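Local coordinates for Dbv8 protein (PDB 4MFZ) that probably transfers a long fatty acyl chain from acyl-CoA to an amino group of a glycopeptide antibiotic, as a member of the GNAT N-acyltransferases, at residues Pro223-Pro226 / Asp227-Tyr230; Glu265-Ala268 / Glu269-Ile273; Asp292-Leu295 / Glu296-Arg300. All blocks are in the same frame, centred on the assembly; numbering follows the deposited sequence.

Overall arrangement
All three contacts are local turns in the GNAT-like C-terminal domain, and all touch the same decanoyl-CoA. Contacts 1 and 2 adjoin, with L224 O 3.2 Å from H272 CB, and both pair a loop with the start of a helix, 226-243 or 272-277. Their polar work falls to backbone N-H groups, and in contact 2 also to a serine hydroxyl, directed at the pyrophosphate; each mixes buried and exposed residues. Contact 3 spans helix 291-299 and its exit at R300, its nearest atoms about 12 Å from contact 1 and about 8 Å from contact 2. Only one touching residue is exposed; F297 and V298 meet pantetheine and adenine by apolar side chains and carbonyls, beside a salt bridge.

Contact 1 of 3, residues Pro223-Pro226 / Asp227-Tyr230; sequences PLIP and DIYY. With MFK (decanoyl-CoA), chain B.
L224 lies across the side chain of Y229, its CD1 3.9 Å from Y229 CB and at the edge of the tyrosine ring, near the ring plane. Its other branch turns to the ligand: L224 CD2 is 3.9 Å from CCG, the terminal carbon of the decanoyl chain, while Y229 CE2 approaches CCE of the same chain at 4.1 Å. Placing CG anti to the backbone N (chi1 -167°) sends one methyl to the tyrosine and the other to the end of the acyl tail. The backbone of L224 serves the pyrophosphate, well along the molecule from that tail, donating from N to OAX at 2.7 Å with an N-H...O angle of 145°. One residue thus touches both the pyrophosphate and the fatty tail, at the centre of an inverse gamma turn leading into helix 226-243. I217 N also bonds the ligand, consistent with the pyrophosphate-binding loop between the fourth strand and third helix of GNAT enzymes. I225 is the N-cap residue. Its carbonyl oxygen receives Y229 N at 3.1 Å, nearly straight, and a weak bond from I228 N; P226 O takes Y230 N in the next turn. On the flank, I225 and I228 cross at about a right angle, I225 CG1 meeting I228 CG2 at 3.8 Å. The chi1 of 76° swings I228 CG1 back over the turn, which leaves CD1 3.3 Å from P223 O. Further out, Y229 CD1 sits 3.7 Å above the centre of the Y230 ring. L199 of strand 199-205 touches both L224 and Y229, and the hydroxyl of Y229 is hydrogen-bonded to W280 NE1.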
# COMPACT_ATOMS: atom_id res chain seq x y z
N PRO A 223 10.01 -2.00 15.79
CA PRO A 223 10.11 -0.63 16.27
C PRO A 223 11.09 0.18 15.45
O PRO A 223 12.10 -0.34 14.96
CB PRO A 223 10.65 -0.76 17.71
CG PRO A 223 10.69 -2.20 18.04
CD PRO A 223 10.43 -3.01 16.79
N LEU A 224 10.83 1.48 15.35
CA LEU A 224 11.67 2.35 14.55
C LEU A 224 12.91 2.81 15.32
O LEU A 224 13.03 3.99 15.65
CB LEU A 224 10.82 3.54 14.12
CG LEU A 224 11.33 4.47 13.04
CD1 LEU A 224 11.55 3.75 11.71
CD2 LEU A 224 10.32 5.60 12.89
N ILE A 225 13.84 1.92 15.64
CA ILE A 225 15.05 2.39 16.30
C ILE A 225 15.81 3.36 15.38
O ILE A 225 15.82 3.21 14.14
CB ILE A 225 15.99 1.26 16.84
CG1 ILE A 225 16.65 0.47 15.70
CG2 ILE A 225 15.25 0.37 17.85
CD1 ILE A 225 17.66 -0.57 16.18
N PRO A 226 16.42 4.39 15.97
CA PRO A 226 17.17 5.39 15.19
C PRO A 226 18.13 4.81 14.14
O PRO A 226 18.21 5.36 13.03
CB PRO A 226 17.93 6.16 16.28
CG PRO A 226 17.01 6.08 17.47
CD PRO A 226 16.42 4.69 17.41
N ASP A 227 18.83 3.72 14.47
CA ASP A 227 19.82 3.14 13.56
C ASP A 227 19.17 2.64 12.26
O ASP A 227 19.73 2.77 11.18
CB ASP A 227 20.60 1.97 14.22
CG ASP A 227 21.78 2.44 15.05
OD1 ASP A 227 22.07 3.66 15.08
OD2 ASP A 227 22.45 1.57 15.68
N ILE A 228 18.01 2.01 12.38
CA ILE A 228 17.38 1.52 11.17
C ILE A 228 16.70 2.66 10.40
O ILE A 228 16.67 2.63 9.18
CB ILE A 228 16.44 0.29 11.41
CG1 ILE A 228 15.11 0.74 12.03
CG2 ILE A 228 17.20 -0.79 12.19
CD1 ILE A 228 14.16 -0.38 12.39
N TYR A 229 16.18 3.66 11.11
CA TYR A 229 15.62 4.84 10.45
C TYR A 229 16.68 5.59 9.62
O TYR A 229 16.47 5.86 8.44
CB TYR A 229 14.90 5.77 11.45
CG TYR A 229 14.43 7.12 10.88
CD1 TYR A 229 15.26 8.23 10.94
CD2 TYR A 229 13.17 7.27 10.29
CE1 TYR A 229 14.85 9.47 10.43
CE2 TYR A 229 12.75 8.50 9.80
CZ TYR A 229 13.60 9.60 9.85
OH TYR A 229 13.20 10.86 9.36
N TYR A 230 17.82 5.93 10.25
CA TYR A 230 18.84 6.71 9.56
C TYR A 230 19.58 5.94 8.50
O TYR A 230 19.97 6.51 7.47
CB TYR A 230 19.84 7.35 10.53
CG TYR A 230 19.23 8.47 11.30
CD1 TYR A 230 18.80 9.65 10.65
CD2 TYR A 230 19.04 8.37 12.67
CE1 TYR A 230 18.24 10.69 11.38
CE2 TYR A 230 18.48 9.41 13.40
CZ TYR A 230 18.08 10.57 12.75
OH TYR A 230 17.49 11.61 13.49
CCG MFK B . 9.25 9.26 13.47
CCF MFK B . 9.83 10.20 12.41
CCE MFK B . 9.12 9.96 11.09
CCD MFK B . 7.82 10.72 11.11
CCC MFK B . 7.40 10.96 9.67
CCB MFK B . 6.10 10.23 9.39
CCA MFK B . 5.55 10.78 8.08
CBZ MFK B . 5.57 9.65 7.06
CAK MFK B . 4.14 9.26 6.72
CAJ MFK B . 3.89 7.80 7.14
OAL MFK B . 4.78 6.94 7.09
SAI MFK B . 2.25 7.50 7.66
CAH MFK B . 2.31 5.73 8.18
CAG MFK B . 3.05 5.53 9.50
NAF MFK B . 3.11 4.07 9.74
CAE MFK B . 2.56 3.48 10.82
OAM MFK B . 2.02 4.09 11.74
CAD MFK B . 2.72 1.95 10.87
CAC MFK B . 2.28 1.42 12.25
NAB MFK B . 3.07 2.06 13.33
CAA MFK B . 4.13 1.41 13.83
OAO MFK B . 4.48 0.29 13.42
CAN MFK B . 4.87 2.09 14.98
OAU MFK B . 4.10 3.19 15.51
CAP MFK B . 6.30 2.55 14.60
CAR MFK B . 6.23 3.50 13.41
CAS MFK B . 7.21 1.39 14.22
CAQ MFK B . 6.92 3.28 15.78
OAT MFK B . 6.95 2.38 16.87
PAV MFK B . 8.09 2.45 18.01
OAX MFK B . 9.43 2.48 17.42
OAW MFK B . 7.77 1.41 19.03
OAY MFK B . 7.71 3.91 18.57
PAZ MFK B . 8.10 4.55 19.99
OBA MFK B . 7.85 6.10 19.83
OBB MFK B . 9.49 4.27 20.42
O5' MFK B . 6.91 4.12 20.99
C5' MFK B . 6.84 4.53 22.34
C4' MFK B . 5.62 3.84 22.96
O4' MFK B . 4.43 3.77 22.08
C3' MFK B . 5.92 2.40 23.29
O3' MFK B . 5.13 2.05 24.42
PBV MFK B . 5.84 1.22 25.63
OBW MFK B . 5.99 -0.22 25.00
OBY MFK B . 4.71 1.22 26.80
OBX MFK B . 7.16 1.67 26.03
C2' MFK B . 5.42 1.69 22.02
O2' MFK B . 5.17 0.31 22.20
C1' MFK B . 4.12 2.40 21.77
N9 MFK B . 3.71 2.29 20.35
C8 MFK B . 4.25 2.95 19.31
N7 MFK B . 3.59 2.58 18.21
C5 MFK B . 2.62 1.73 18.56
C4 MFK B . 2.70 1.56 19.89
N3 MFK B . 1.82 0.78 20.53
C2 MFK B . 0.78 -0.04 19.87
N1 MFK B . 0.79 0.23 18.41
C6 MFK B . 1.67 1.07 17.86
N6 MFK B . 1.62 1.28 16.55

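Contact 2 of 3, residues Glu265-Ala268 / Glu269-Ile273. With MFK (decanoyl-CoA), chain B.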
# COMPACT_ATOMS: atom_id res chain seq x y z
N GLU A 265 2.65 14.74 25.05
CA GLU A 265 1.94 14.80 26.33
C GLU A 265 1.93 13.42 27.01
O GLU A 265 1.79 13.31 28.25
CB GLU A 265 0.51 15.28 26.10
CG GLU A 265 0.03 16.29 27.14
CD GLU A 265 -1.49 16.35 27.29
OE1 GLU A 265 -2.20 16.61 26.30
OE2 GLU A 265 -1.96 16.15 28.43
N TYR A 266 2.10 12.38 26.20
CA TYR A 266 1.84 11.00 26.60
C TYR A 266 3.03 10.07 26.58
O TYR A 266 3.16 9.23 27.45
CB TYR A 266 0.77 10.42 25.70
CG TYR A 266 -0.58 11.06 25.95
CD1 TYR A 266 -1.34 10.71 27.08
CD2 TYR A 266 -1.09 12.05 25.09
CE1 TYR A 266 -2.57 11.31 27.32
CE2 TYR A 266 -2.33 12.64 25.33
CZ TYR A 266 -3.06 12.27 26.44
OH TYR A 266 -4.29 12.83 26.71
N LEU A 267 3.88 10.22 25.57
CA LEU A 267 4.94 9.26 25.32
C LEU A 267 6.15 9.61 26.14
O LEU A 267 6.35 10.78 26.49
CB LEU A 267 5.30 9.21 23.84
CG LEU A 267 4.23 8.82 22.84
CD1 LEU A 267 4.87 8.82 21.45
CD2 LEU A 267 3.56 7.47 23.14
N ALA A 268 6.95 8.60 26.44
CA ALA A 268 8.11 8.75 27.32
C ALA A 268 9.26 9.43 26.59
O ALA A 268 9.33 9.44 25.35
CB ALA A 268 8.54 7.40 27.88
N GLU A 269 10.17 9.99 27.38
CA GLU A 269 11.26 10.81 26.86
C GLU A 269 12.11 10.10 25.81
O GLU A 269 12.56 10.73 24.86
CB GLU A 269 12.12 11.34 28.00
CG GLU A 269 11.40 12.37 28.86
CD GLU A 269 12.29 13.52 29.31
OE1 GLU A 269 13.53 13.35 29.40
OE2 GLU A 269 11.73 14.62 29.58
N ASP A 270 12.33 8.80 25.95
CA ASP A 270 13.15 8.09 24.97
C ASP A 270 12.38 7.53 23.73
O ASP A 270 12.91 6.68 23.00
CB ASP A 270 13.95 6.97 25.66
CG ASP A 270 13.06 5.85 26.16
OD1 ASP A 270 11.81 6.01 26.25
OD2 ASP A 270 13.62 4.78 26.48
N SER A 271 11.15 7.99 23.52
CA SER A 271 10.33 7.56 22.38
C SER A 271 11.01 7.76 21.04
O SER A 271 11.45 8.86 20.74
CB SER A 271 9.01 8.34 22.36
OG SER A 271 8.47 8.34 21.04
N HIS A 272 11.10 6.70 20.23
CA HIS A 272 11.70 6.82 18.90
C HIS A 272 10.93 7.84 18.07
O HIS A 272 11.52 8.54 17.28
CB HIS A 272 11.68 5.49 18.13
CG HIS A 272 12.28 4.29 18.86
ND1 HIS A 272 13.47 4.34 19.54
CD2 HIS A 272 11.84 2.98 18.93
CE1 HIS A 272 13.75 3.11 20.03
NE2 HIS A 272 12.75 2.28 19.67
N ILE A 273 9.60 7.89 18.22
CA ILE A 273 8.73 8.81 17.47
C ILE A 273 9.10 10.26 17.83
O ILE A 273 9.40 11.07 16.94
CB ILE A 273 7.21 8.55 17.73
CG1 ILE A 273 6.77 7.21 17.13
CG2 ILE A 273 6.33 9.70 17.19
CD1 ILE A 273 5.51 6.62 17.78
CCG MFK B . 9.25 9.26 13.47
CCF MFK B . 9.83 10.20 12.41
CCE MFK B . 9.12 9.96 11.09
CCD MFK B . 7.82 10.72 11.11
CCC MFK B . 7.40 10.96 9.67
CCB MFK B . 6.10 10.23 9.39
CCA MFK B . 5.55 10.78 8.08
CBZ MFK B . 5.57 9.65 7.06
CAK MFK B . 4.14 9.26 6.72
CAJ MFK B . 3.89 7.80 7.14
OAL MFK B . 4.78 6.94 7.09
SAI MFK B . 2.25 7.50 7.66
CAH MFK B . 2.31 5.73 8.18
CAG MFK B . 3.05 5.53 9.50
NAF MFK B . 3.11 4.07 9.74
CAE MFK B . 2.56 3.48 10.82
OAM MFK B . 2.02 4.09 11.74
CAD MFK B . 2.72 1.95 10.87
CAC MFK B . 2.28 1.42 12.25
NAB MFK B . 3.07 2.06 13.33
CAA MFK B . 4.13 1.41 13.83
OAO MFK B . 4.48 0.29 13.42
CAN MFK B . 4.87 2.09 14.98
OAU MFK B . 4.10 3.19 15.51
CAP MFK B . 6.30 2.55 14.60
CAR MFK B . 6.23 3.50 13.41
CAS MFK B . 7.21 1.39 14.22
CAQ MFK B . 6.92 3.28 15.78
OAT MFK B . 6.95 2.38 16.87
PAV MFK B . 8.09 2.45 18.01
OAX MFK B . 9.43 2.48 17.42
OAW MFK B . 7.77 1.41 19.03
OAY MFK B . 7.71 3.91 18.57
PAZ MFK B . 8.10 4.55 19.99
OBA MFK B . 7.85 6.10 19.83
OBB MFK B . 9.49 4.27 20.42
O5' MFK B . 6.91 4.12 20.99
C5' MFK B . 6.84 4.53 22.34
C4' MFK B . 5.62 3.84 22.96
O4' MFK B . 4.43 3.77 22.08
C3' MFK B . 5.92 2.40 23.29
O3' MFK B . 5.13 2.05 24.42
PBV MFK B . 5.84 1.22 25.63
OBW MFK B . 5.99 -0.22 25.00
OBY MFK B . 4.71 1.22 26.80
OBX MFK B . 7.16 1.67 26.03
C2' MFK B . 5.42 1.69 22.02
O2' MFK B . 5.17 0.31 22.20
C1' MFK B . 4.12 2.40 21.77
N9 MFK B . 3.71 2.29 20.35
C8 MFK B . 4.25 2.95 19.31
N7 MFK B . 3.59 2.58 18.21
C5 MFK B . 2.62 1.73 18.56
C4 MFK B . 2.70 1.56 19.89
N3 MFK B . 1.82 0.78 20.53
C2 MFK B . 0.78 -0.04 19.87
N1 MFK B . 0.79 0.23 18.41
C6 MFK B . 1.67 1.07 17.86
N6 MFK B . 1.62 1.28 16.55
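L267 overlaps the side chain of S271, its CD1 3.7 Å from S271 OG, and its second branch, CD2, lies 3.9 Å from the ribose oxygen O4' of decanoyl-CoA. The two residues are joined through a type I beta turn from A268 to S271, closed by S271 N donating to A268 O at 3.0 Å; the donor stands 46° out of the carbonyl plane. The turn delivers S271 to the N-cap of helix 272-277. With OG anti to the backbone N (chi1 157°), the hydroxyl donates to the phosphate oxygen OBA at 2.6 Å and also accepts the N-H of L274. I273 N supplies a second bond to OBA, 3.0 Å long and fairly straight at 163°, while H272 N reaches OBB of the same phosphate at 2.9 Å. Three bonds thus grip one phosphate at a helix N-terminus, a second grip beside that of the loop before helix 226-243, and the helix dipole would be expected to add to the attraction. The histidine side chain leans on P223 and I225, in that loop. L267 packs on T314 and L315 of helix 314-324, and I273 touches L258, just beyond strand 251-256.

Contact 3 of 3, residues Asp292-Leu295 / Glu296-Arg300; sequences DAIL and EFVFR. With MFK (decanoyl-CoA), chain B.
Regular i to i+4 backbone bonds run from E296 N to D292 O (2.8 Å), F297 N to A293 O, V298 N to I294 O and F299 N to L295 O, until R300 leaves the helix with a positive phi of 57°. This is nearly all of helix 291-299 in the GNAT-like domain, with its C-terminal exit, and F297 and V298 belong to the decanoyl-CoA pocket. I294 and V298 run alongside each other in one direction, with I294 CG1 3.8 Å from V298 CG2. L295 crosses F299 obliquely, its CD2 meeting F299 CD2 at 4.0 Å. F297 presents its ring edge to A293 O, which is 3.0 Å from CD2, and E296 CG rests 3.9 Å above one face, displaced from the ring centre. At its other ortho carbon, F297 CD1 comes within 3.7 Å of the pantetheine oxygen OAM, which approaches the ring obliquely, whereas V298 CG1 lies 3.8 Å from N1 of the adenine. I294, L295, V298 and F299 pack on helix 314-324. Charges gather about E296 and R300, toward the helix C-terminus: OE1 of E296 pairs with K173, and R300 NH2 with E219. Because E296 bends at chi2 (68°), its other oxygen turns to the arginine, and R300 NH1 donates to E296 OE2 at 2.8 Å, meeting it on the anti side and 22° out of the carboxylate plane.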
# COMPACT_ATOMS: atom_id res chain seq x y z
N ASP A 292 -9.77 8.82 13.40
CA ASP A 292 -9.85 7.60 12.56
C ASP A 292 -8.47 7.03 12.28
O ASP A 292 -8.23 5.81 12.41
CB ASP A 292 -10.55 7.87 11.21
CG ASP A 292 -12.06 8.06 11.34
OD1 ASP A 292 -12.56 8.21 12.47
OD2 ASP A 292 -12.76 8.07 10.29
N ALA A 293 -7.55 7.91 11.88
CA ALA A 293 -6.25 7.45 11.44
C ALA A 293 -5.41 6.87 12.60
O ALA A 293 -4.74 5.86 12.42
CB ALA A 293 -5.50 8.58 10.76
N ILE A 294 -5.45 7.49 13.77
CA ILE A 294 -4.71 6.95 14.91
C ILE A 294 -5.29 5.61 15.39
O ILE A 294 -4.56 4.68 15.71
CB ILE A 294 -4.56 7.96 16.05
CG1 ILE A 294 -3.39 7.55 16.95
CG2 ILE A 294 -5.88 8.13 16.79
CD1 ILE A 294 -2.82 8.66 17.79
N LEU A 295 -6.61 5.51 15.39
CA LEU A 295 -7.30 4.28 15.74
C LEU A 295 -6.98 3.21 14.72
O LEU A 295 -6.86 2.04 15.08
CB LEU A 295 -8.82 4.51 15.80
CG LEU A 295 -9.30 5.33 17.00
CD1 LEU A 295 -10.77 5.73 16.85
CD2 LEU A 295 -9.06 4.62 18.32
N GLU A 296 -6.82 3.63 13.47
CA GLU A 296 -6.43 2.72 12.40
C GLU A 296 -5.03 2.15 12.63
O GLU A 296 -4.84 0.93 12.64
CB GLU A 296 -6.50 3.41 11.04
CG GLU A 296 -5.84 2.66 9.89
CD GLU A 296 -6.55 1.36 9.50
OE1 GLU A 296 -7.76 1.20 9.80
OE2 GLU A 296 -5.90 0.51 8.86
N PHE A 297 -4.05 3.02 12.81
CA PHE A 297 -2.68 2.56 12.81
C PHE A 297 -2.24 2.04 14.19
O PHE A 297 -1.23 1.36 14.29
CB PHE A 297 -1.73 3.65 12.33
CG PHE A 297 -1.86 3.97 10.86
CD1 PHE A 297 -1.09 3.29 9.91
CD2 PHE A 297 -2.72 4.98 10.42
CE1 PHE A 297 -1.21 3.59 8.56
CE2 PHE A 297 -2.84 5.29 9.08
CZ PHE A 297 -2.09 4.59 8.14
N VAL A 298 -2.97 2.39 15.24
CA VAL A 298 -2.62 1.87 16.56
C VAL A 298 -3.39 0.58 16.87
O VAL A 298 -2.84 -0.31 17.51
CB VAL A 298 -2.75 2.92 17.69
CG1 VAL A 298 -2.35 2.34 19.04
CG2 VAL A 298 -1.88 4.13 17.40
N PHE A 299 -4.64 0.48 16.40
CA PHE A 299 -5.49 -0.68 16.74
C PHE A 299 -6.05 -1.45 15.56
O PHE A 299 -6.63 -2.50 15.74
CB PHE A 299 -6.68 -0.28 17.61
CG PHE A 299 -6.31 0.35 18.91
CD1 PHE A 299 -5.95 -0.44 20.01
CD2 PHE A 299 -6.37 1.73 19.06
CE1 PHE A 299 -5.62 0.15 21.23
CE2 PHE A 299 -6.05 2.33 20.27
CZ PHE A 299 -5.68 1.54 21.36
N ARG A 300 -5.94 -0.89 14.36
CA ARG A 300 -6.55 -1.47 13.16
C ARG A 300 -8.04 -1.58 13.45
O ARG A 300 -8.73 -2.59 13.17
CB ARG A 300 -5.86 -2.78 12.78
CG ARG A 300 -5.40 -2.86 11.33
CD ARG A 300 -4.80 -1.58 10.76
NE ARG A 300 -3.33 -1.51 10.78
CZ ARG A 300 -2.60 -0.84 9.89
NH1 ARG A 300 -3.18 -0.18 8.88
NH2 ARG A 300 -1.27 -0.85 9.98
CCG MFK B . 9.25 9.26 13.47
CCF MFK B . 9.83 10.20 12.41
CCE MFK B . 9.12 9.96 11.09
CCD MFK B . 7.82 10.72 11.11
CCC MFK B . 7.40 10.96 9.67
CCB MFK B . 6.10 10.23 9.39
CCA MFK B . 5.55 10.78 8.08
CBZ MFK B . 5.57 9.65 7.06
CAK MFK B . 4.14 9.26 6.72
CAJ MFK B . 3.89 7.80 7.14
OAL MFK B . 4.78 6.94 7.09
SAI MFK B . 2.25 7.50 7.66
CAH MFK B . 2.31 5.73 8.18
CAG MFK B . 3.05 5.53 9.50
NAF MFK B . 3.11 4.07 9.74
CAE MFK B . 2.56 3.48 10.82
OAM MFK B . 2.02 4.09 11.74
CAD MFK B . 2.72 1.95 10.87
CAC MFK B . 2.28 1.42 12.25
NAB MFK B . 3.07 2.06 13.33
CAA MFK B . 4.13 1.41 13.83
OAO MFK B . 4.48 0.29 13.42
CAN MFK B . 4.87 2.09 14.98
OAU MFK B . 4.10 3.19 15.51
CAP MFK B . 6.30 2.55 14.60
CAR MFK B . 6.23 3.50 13.41
CAS MFK B . 7.21 1.39 14.22
CAQ MFK B . 6.92 3.28 15.78
OAT MFK B . 6.95 2.38 16.87
PAV MFK B . 8.09 2.45 18.01
OAX MFK B . 9.43 2.48 17.42
OAW MFK B . 7.77 1.41 19.03
OAY MFK B . 7.71 3.91 18.57
PAZ MFK B . 8.10 4.55 19.99
OBA MFK B . 7.85 6.10 19.83
OBB MFK B . 9.49 4.27 20.42
O5' MFK B . 6.91 4.12 20.99
C5' MFK B . 6.84 4.53 22.34
C4' MFK B . 5.62 3.84 22.96
O4' MFK B . 4.43 3.77 22.08
C3' MFK B . 5.92 2.40 23.29
O3' MFK B . 5.13 2.05 24.42
PBV MFK B . 5.84 1.22 25.63
OBW MFK B . 5.99 -0.22 25.00
OBY MFK B . 4.71 1.22 26.80
OBX MFK B . 7.16 1.67 26.03
C2' MFK B . 5.42 1.69 22.02
O2' MFK B . 5.17 0.31 22.20
C1' MFK B . 4.12 2.40 21.77
N9 MFK B . 3.71 2.29 20.35
C8 MFK B . 4.25 2.95 19.31
N7 MFK B . 3.59 2.58 18.21
C5 MFK B . 2.62 1.73 18.56
C4 MFK B . 2.70 1.56 19.89
N3 MFK B . 1.82 0.78 20.53
C2 MFK B . 0.78 -0.04 19.87
N1 MFK B . 0.79 0.23 18.41
C6 MFK B . 1.67 1.07 17.86
N6 MFK B . 1.62 1.28 16.55